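Local coordinates for protein TRAP dicarboxylate transporter-DctP subunit (Rhodobacter sphaeroides, PDB 4PE3) that probably captures a small organic acid in the periplasm and hands it to a TRAP-type membrane transporter, at residues K132-E137 against Q327-T332. Residues are numbered along the deposited sequence; the frame is centred on the assembly and turned at random.
Sequences KELMNE and QKVYDT
K328 O, on the helix whose T332 and K328 side chains meet L134, accepts two bonds, from T332 N and from T332 OG1, one on each face of its carbonyl plane. The hydroxyl's bond is 2.9 Å long (T332 OG1 to K328 O), its donor tilted 27° out of that plane. Keeping OG1 beside its own backbone N (chi1 -59°) places T332 CG2, anti to that N, against L134 CD1. The leucine and threonine meet end-on, L134 CD1 also lying 3.7 Å from T332 CB. The other branch of the leucine, CD2, rests 3.8 Å from K328 CG on the aliphatic stem of the lysine, while L134 CD1 lies 4.2 Å from V329 CG2. Replacing T332 with a glycine would probably open a gap beside L134 CD1 and leave K328 O with the backbone N-H alone of its two donors. Along the outer margin, E137 and K328 extend from their two helices and may pair their charges, but the ends are modelled too close for the geometry to be relied on. I109 of helix 104-110 also touches both L134 and V329, and F125 of helix 119-128 touches L134 and T332. The result is a nearly antiparallel helix pair, the axes of the two segments approaching to 10.7 Å at 175°, joining the C-terminal helix 324-339 to helix 131-139 in this family 7 solute-binding protein.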
loop_
_atom_site.group_PDB
_atom_site.type_symbol
_atom_site.label_atom_id
_atom_site.label_comp_id
_atom_site.label_asym_id
_atom_site.label_seq_id
_atom_site.Cartn_x
_atom_site.Cartn_y
_atom_site.Cartn_z
ATOM N N LYS A 132 10.545 7.760 5.612
ATOM C CA LYS A 132 10.776 8.800 4.620
ATOM C C LYS A 132 12.265 8.938 4.307
ATOM O O LYS A 132 12.635 9.211 3.147
ATOM C CB LYS A 132 10.175 10.138 5.050
ATOM C CG LYS A 132 10.758 10.795 6.245
ATOM C CD LYS A 132 9.898 12.004 6.611
ATOM C CE LYS A 132 10.619 12.948 7.565
ATOM N NZ LYS A 132 10.987 12.324 8.863
ATOM N N GLU A 133 13.113 8.771 5.319
ATOM C CA GLU A 133 14.550 8.839 5.096
ATOM C C GLU A 133 15.025 7.669 4.241
ATOM O O GLU A 133 15.889 7.820 3.373
ATOM C CB GLU A 133 15.276 8.827 6.443
ATOM C CG GLU A 133 15.081 10.113 7.246
ATOM C CD GLU A 133 13.729 10.218 7.969
ATOM O OE1 GLU A 133 12.986 9.223 8.086
ATOM O OE2 GLU A 133 13.393 11.330 8.418
ATOM N N LEU A 134 14.456 6.501 4.478
ATOM C CA LEU A 134 14.721 5.339 3.652
ATOM C C LEU A 134 14.312 5.635 2.201
ATOM O O LEU A 134 15.056 5.343 1.271
ATOM C CB LEU A 134 13.966 4.107 4.171
ATOM C CG LEU A 134 14.381 3.493 5.506
ATOM C CD1 LEU A 134 13.374 2.408 5.892
ATOM C CD2 LEU A 134 15.762 2.933 5.378
HETATM N N MSE A 135 13.132 6.219 2.019
HETATM C CA MSE A 135 12.650 6.497 0.654
HETATM C C MSE A 135 13.601 7.445 -0.084
HETATM O O MSE A 135 13.964 7.212 -1.231
HETATM C CB MSE A 135 11.274 7.099 0.679
HETATM C CG MSE A 135 10.171 6.074 0.924
HETATM SE SE MSE A 135 10.058 4.625 -0.416
HETATM C CE MSE A 135 9.702 5.742 -1.955
ATOM N N ASN A 136 14.076 8.473 0.605
ATOM C CA ASN A 136 15.040 9.351 -0.010
ATOM C C ASN A 136 16.399 8.701 -0.247
ATOM O O ASN A 136 17.034 8.985 -1.248
ATOM C CB ASN A 136 15.163 10.653 0.772
ATOM C CG ASN A 136 14.023 11.604 0.436
ATOM O OD1 ASN A 136 13.804 11.928 -0.739
ATOM N ND2 ASN A 136 13.288 12.041 1.446
ATOM N N GLU A 137 16.832 7.804 0.644
ATOM C CA GLU A 137 18.058 7.070 0.394
ATOM C C GLU A 137 17.895 6.196 -0.834
ATOM O O GLU A 137 18.848 5.981 -1.581
ATOM C CB GLU A 137 18.447 6.192 1.594
ATOM C CG GLU A 137 19.846 5.588 1.418
ATOM C CD GLU A 137 20.346 4.800 2.619
ATOM O OE1 GLU A 137 19.646 4.768 3.647
ATOM O OE2 GLU A 137 21.452 4.215 2.516
ATOM N N GLN A 327 18.245 -4.774 3.760
ATOM C CA GLN A 327 18.556 -4.990 5.159
ATOM C C GLN A 327 18.291 -3.729 5.986
ATOM O O GLN A 327 17.772 -3.804 7.105
ATOM C CB GLN A 327 20.014 -5.411 5.317
ATOM C CG GLN A 327 20.409 -5.664 6.752
ATOM C CD GLN A 327 19.792 -6.916 7.320
ATOM O OE1 GLN A 327 19.885 -7.997 6.731
ATOM N NE2 GLN A 327 19.136 -6.781 8.467
ATOM N N LYS A 328 18.601 -2.568 5.420
ATOM C CA LYS A 328 18.334 -1.316 6.106
ATOM C C LYS A 328 16.826 -1.072 6.272
ATOM O O LYS A 328 16.387 -0.606 7.314
ATOM C CB LYS A 328 18.966 -0.159 5.349
ATOM C CG LYS A 328 19.020 1.133 6.135
ATOM C CD LYS A 328 20.108 2.055 5.588
ATOM C CE LYS A 328 20.279 3.306 6.430
ATOM N NZ LYS A 328 20.691 4.475 5.608
ATOM N N VAL A 329 16.044 -1.342 5.229
ATOM C CA VAL A 329 14.583 -1.276 5.353
ATOM C C VAL A 329 14.108 -2.227 6.466
ATOM O O VAL A 329 13.354 -1.835 7.364
ATOM C CB VAL A 329 13.888 -1.610 4.022
ATOM C CG1 VAL A 329 12.382 -1.796 4.253
ATOM C CG2 VAL A 329 14.168 -0.522 2.969
ATOM N N TYR A 330 14.556 -3.478 6.409
ATOM C CA TYR A 330 14.198 -4.471 7.426
ATOM C C TYR A 330 14.545 -3.992 8.827
ATOM O O TYR A 330 13.718 -4.064 9.725
ATOM C CB TYR A 330 14.894 -5.794 7.137
ATOM C CG TYR A 330 14.715 -6.821 8.224
ATOM C CD1 TYR A 330 15.600 -6.890 9.296
ATOM C CD2 TYR A 330 13.667 -7.734 8.196
ATOM C CE1 TYR A 330 15.447 -7.845 10.315
ATOM C CE2 TYR A 330 13.507 -8.682 9.200
ATOM C CZ TYR A 330 14.397 -8.731 10.251
ATOM O OH TYR A 330 14.226 -9.688 11.206
ATOM N N ASP A 331 15.756 -3.476 9.012
ATOM C CA ASP A 331 16.188 -3.068 10.355
ATOM C C ASP A 331 15.322 -1.932 10.870
ATOM O O ASP A 331 14.893 -1.930 12.025
ATOM C CB ASP A 331 17.640 -2.609 10.368
ATOM C CG ASP A 331 18.620 -3.742 10.173
ATOM O OD1 ASP A 331 18.229 -4.909 10.335
ATOM O OD2 ASP A 331 19.786 -3.454 9.846
ATOM N N THR A 332 15.044 -0.979 9.990
ATOM C CA THR A 332 14.281 0.196 10.372
ATOM C C THR A 332 12.839 -0.159 10.702
ATOM O O THR A 332 12.284 0.334 11.686
ATOM C CB THR A 332 14.377 1.251 9.258
ATOM O OG1 THR A 332 15.754 1.589 9.060
ATOM C CG2 THR A 332 13.608 2.519 9.604
#